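Local coordinates for blue copper protein (Hyphomicrobium denitrificans, PDB 3EF4) that binds one copper ion as a pseudoazurin of the plastocyanin/azurin family and probably carries electrons in the periplasm, at residues Val97-Ile102 and Gly117-Val122. Residues are numbered along the deposited sequence; the frame is centred on the assembly and turned at random.
Sequences VNLDQI and GEIAKV
Ile-119 meets Leu-99 and Ile-102 with its two branches; the side chains meet by apolar packing alone, and no hydrogen bond joins the segments. Its longer branch goes to Ile-102, where CD1 of Ile-119 lies 3.6 Å from CG2 of Ile-102 and CG1 of Ile-119 follows at 3.7 Å from the same methyl. Its CG2 methyl, on the other branch, packs against CD1 of Leu-99 at 4.0 Å. With CG of Leu-99 anti to the backbone N (chi1 -178°) and chi2 at 59°, its CD1 is carried toward the second segment and touches CG1 of Val-122 more loosely, at 4.4 Å. Were Ile-119 cut back to an alanine, CG2 of Ile-102 and CD1 of Leu-99 would probably both lose their partner, opening a gap between the segments.

Val-122 is brought round by a type I turn from Ile-119, closed by the backbone bond from Val-122 N to Ile-119 O (3.1 Å). The contact joins helix 99-104 to the end of helix 109-119 and the turn after it, following the cupredoxin beta-sandwich, away from the copper site. Beneath, Leu-99, Ile-102 and Val-122 all rest on Leu-74 of strand 73-78, while Val-122 also reaches Leu-90 of strand 88-93 and Phe-23 of strand 18-26.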
ATOM      1  N   VAL A  97       4.555  -6.065  13.346  1.00 13.85           N
ATOM      2  CA  VAL A  97       4.123  -6.093  14.731  1.00 16.41           C
ATOM      3  C   VAL A  97       2.621  -5.962  14.880  1.00 16.25           C
ATOM      4  O   VAL A  97       2.008  -6.449  15.847  1.00 18.05           O
ATOM      5  CB  VAL A  97       4.854  -5.010  15.541  1.00 17.81           C
ATOM      6  CG1 VAL A  97       6.339  -5.303  15.500  1.00 23.41           C
ATOM      7  CG2 VAL A  97       4.545  -3.617  15.060  1.00 22.14           C
ATOM      8  N   ASN A  98       1.994  -5.308  13.882  1.00 14.58           N
ATOM      9  CA  ASN A  98       0.552  -5.062  13.928  1.00 14.14           C
ATOM     10  C   ASN A  98      -0.228  -5.964  12.962  1.00 13.41           C
ATOM     11  O   ASN A  98      -1.335  -5.651  12.528  1.00 14.21           O
ATOM     12  CB  ASN A  98       0.233  -3.608  13.660  1.00 13.96           C
ATOM     13  CG  ASN A  98       0.701  -3.166  12.298  1.00 12.14           C
ATOM     14  OD1 ASN A  98       1.681  -3.705  11.767  1.00 13.33           O
ATOM     15  ND2 ASN A  98       0.045  -2.215  11.661  1.00 14.86           N
ATOM     16  N   LEU A  99       0.317  -7.151  12.661  1.00 12.96           N
ATOM     17  CA  LEU A  99      -0.383  -8.098  11.793  1.00 12.99           C
ATOM     18  C   LEU A  99      -1.801  -8.420  12.258  1.00 13.84           C
ATOM     19  O   LEU A  99      -2.699  -8.484  11.397  1.00 13.86           O
ATOM     20  CB  LEU A  99       0.464  -9.366  11.661  1.00 12.82           C
ATOM     21  CG  LEU A  99      -0.129 -10.446  10.734  1.00 13.25           C
ATOM     22  CD1 LEU A  99      -0.342  -9.950   9.299  1.00 13.36           C
ATOM     23  CD2 LEU A  99       0.832 -11.654  10.721  1.00 17.27           C
ATOM     24  N   ASP A 100      -2.010  -8.611  13.548  1.00 14.65           N
ATOM     25  CA  ASP A 100      -3.354  -8.978  14.023  1.00 17.22           C
ATOM     26  C   ASP A 100      -4.333  -7.876  13.623  1.00 15.96           C
ATOM     27  O   ASP A 100      -5.439  -8.152  13.180  1.00 17.98           O
ATOM     28  CB  ASP A 100      -3.371  -9.187  15.531  1.00 20.51           C
ATOM     29  CG  ASP A 100      -2.606 -10.327  16.114  1.00 26.21           C
ATOM     30  OD1 ASP A 100      -2.265 -10.347  17.328  1.00 34.10           O
ATOM     31  OD2 ASP A 100      -2.331 -11.306  15.391  1.00 33.22           O
ATOM     32  N   GLN A 101      -3.923  -6.622  13.821  1.00 15.32           N
ATOM     33  CA  GLN A 101      -4.790  -5.490  13.487  1.00 16.69           C
ATOM     34  C   GLN A 101      -5.033  -5.383  11.989  1.00 15.16           C
ATOM     35  O   GLN A 101      -6.165  -5.093  11.602  1.00 15.75           O
ATOM     36  CB  GLN A 101      -4.185  -4.229  14.090  1.00 19.06           C
ATOM     37  CG  GLN A 101      -4.205  -4.214  15.612  1.00 18.51           C
ATOM     38  CD  GLN A 101      -3.314  -5.156  16.355  1.00 17.56           C
ATOM     39  OE1 GLN A 101      -2.180  -5.385  15.961  1.00 18.32           O
ATOM     40  NE2 GLN A 101      -3.912  -5.737  17.440  1.00 21.15           N
ATOM     41  N   ILE A 102      -4.056  -5.626  11.124  1.00 13.44           N
ATOM     42  CA  ILE A 102      -4.291  -5.602   9.668  1.00 13.02           C
ATOM     43  C   ILE A 102      -5.274  -6.705   9.285  1.00 13.13           C
ATOM     44  O   ILE A 102      -6.161  -6.487   8.453  1.00 13.43           O
ATOM     45  CB  ILE A 102      -2.966  -5.773   8.931  1.00 15.58           C
ATOM     46  CG1 ILE A 102      -1.920  -4.725   9.231  1.00 17.96           C
ATOM     47  CG2 ILE A 102      -3.189  -5.922   7.450  1.00 18.47           C
ATOM     48  CD1 ILE A 102      -2.104  -3.308   8.912  1.00 24.95           C
ATOM     49  N   GLY A 117      -4.565 -11.053  -0.294  1.00 10.51           N
ATOM     50  CA  GLY A 117      -3.421 -11.585  -1.020  1.00 11.20           C
ATOM     51  C   GLY A 117      -2.102 -10.982  -0.564  1.00 11.33           C
ATOM     52  O   GLY A 117      -1.091 -11.687  -0.499  1.00 12.44           O
ATOM     53  N   GLU A 118      -2.139  -9.693  -0.283  1.00  9.75           N
ATOM     54  CA  GLU A 118      -0.935  -9.006   0.182  1.00 10.22           C
ATOM     55  C   GLU A 118      -0.546  -9.424   1.604  1.00  9.96           C
ATOM     56  O   GLU A 118       0.631  -9.664   1.930  1.00 11.04           O
ATOM     57  CB  GLU A 118      -1.146  -7.498   0.052  1.00  9.79           C
ATOM     58  CG  GLU A 118      -1.341  -7.075  -1.381  1.00 10.25           C
ATOM     59  CD  GLU A 118      -1.920  -5.701  -1.549  1.00  9.47           C
ATOM     60  OE1 GLU A 118      -2.212  -4.982  -0.578  1.00  9.97           O
ATOM     61  OE2 GLU A 118      -2.078  -5.317  -2.764  1.00  9.53           O
ATOM     62  N   ILE A 119      -1.531  -9.514   2.459  1.00 10.74           N
ATOM     63  CA  ILE A 119      -1.284  -9.962   3.852  1.00 11.13           C
ATOM     64  C   ILE A 119      -0.634 -11.335   3.848  1.00 12.38           C
ATOM     65  O   ILE A 119       0.221 -11.612   4.711  1.00 13.09           O
ATOM     66  CB  ILE A 119      -2.583  -9.963   4.654  1.00 12.39           C
ATOM     67  CG1 ILE A 119      -3.174  -8.582   4.878  1.00 10.99           C
ATOM     68  CG2 ILE A 119      -2.375 -10.736   5.980  1.00 13.50           C
ATOM     69  CD1 ILE A 119      -4.598  -8.585   5.401  1.00 13.08           C
ATOM     70  N   ALA A 120      -0.994 -12.211   2.945  1.00 12.93           N
ATOM     71  CA  ALA A 120      -0.431 -13.552   2.887  1.00 13.62           C
ATOM     72  C   ALA A 120       1.052 -13.556   2.516  1.00 14.61           C
ATOM     73  O   ALA A 120       1.755 -14.548   2.705  1.00 17.66           O
ATOM     74  CB  ALA A 120      -1.200 -14.420   1.929  1.00 15.41           C
ATOM     75  N   LYS A 121       1.596 -12.439   2.031  1.00 13.52           N
ATOM     76  CA  LYS A 121       2.972 -12.293   1.681  1.00 13.75           C
ATOM     77  C   LYS A 121       3.810 -11.749   2.835  1.00 14.93           C
ATOM     78  O   LYS A 121       5.045 -11.670   2.704  1.00 17.85           O
ATOM     79  CB  LYS A 121       3.131 -11.387   0.451  1.00 15.72           C
ATOM     80  CG  LYS A 121       2.498 -12.010  -0.764  1.00 17.59           C
ATOM     81  CD  LYS A 121       2.574 -11.126  -1.992  1.00 21.76           C
ATOM     82  CE  LYS A 121       2.131 -11.851  -3.282  1.00 24.81           C
ATOM     83  N   VAL A 122       3.175 -11.388   3.928  1.00 13.97           N
ATOM     84  CA  VAL A 122       3.920 -10.854   5.086  1.00 14.33           C
ATOM     85  C   VAL A 122       5.043 -11.791   5.506  1.00 17.27           C
ATOM     86  O   VAL A 122       4.855 -12.999   5.565  1.00 20.18           O
ATOM     87  CB  VAL A 122       2.955 -10.521   6.219  1.00 12.97           C
ATOM     88  CG1 VAL A 122       3.644 -10.298   7.548  1.00 14.40           C
ATOM     89  CG2 VAL A 122       2.202  -9.270   5.739  1.00 13.91           C
TER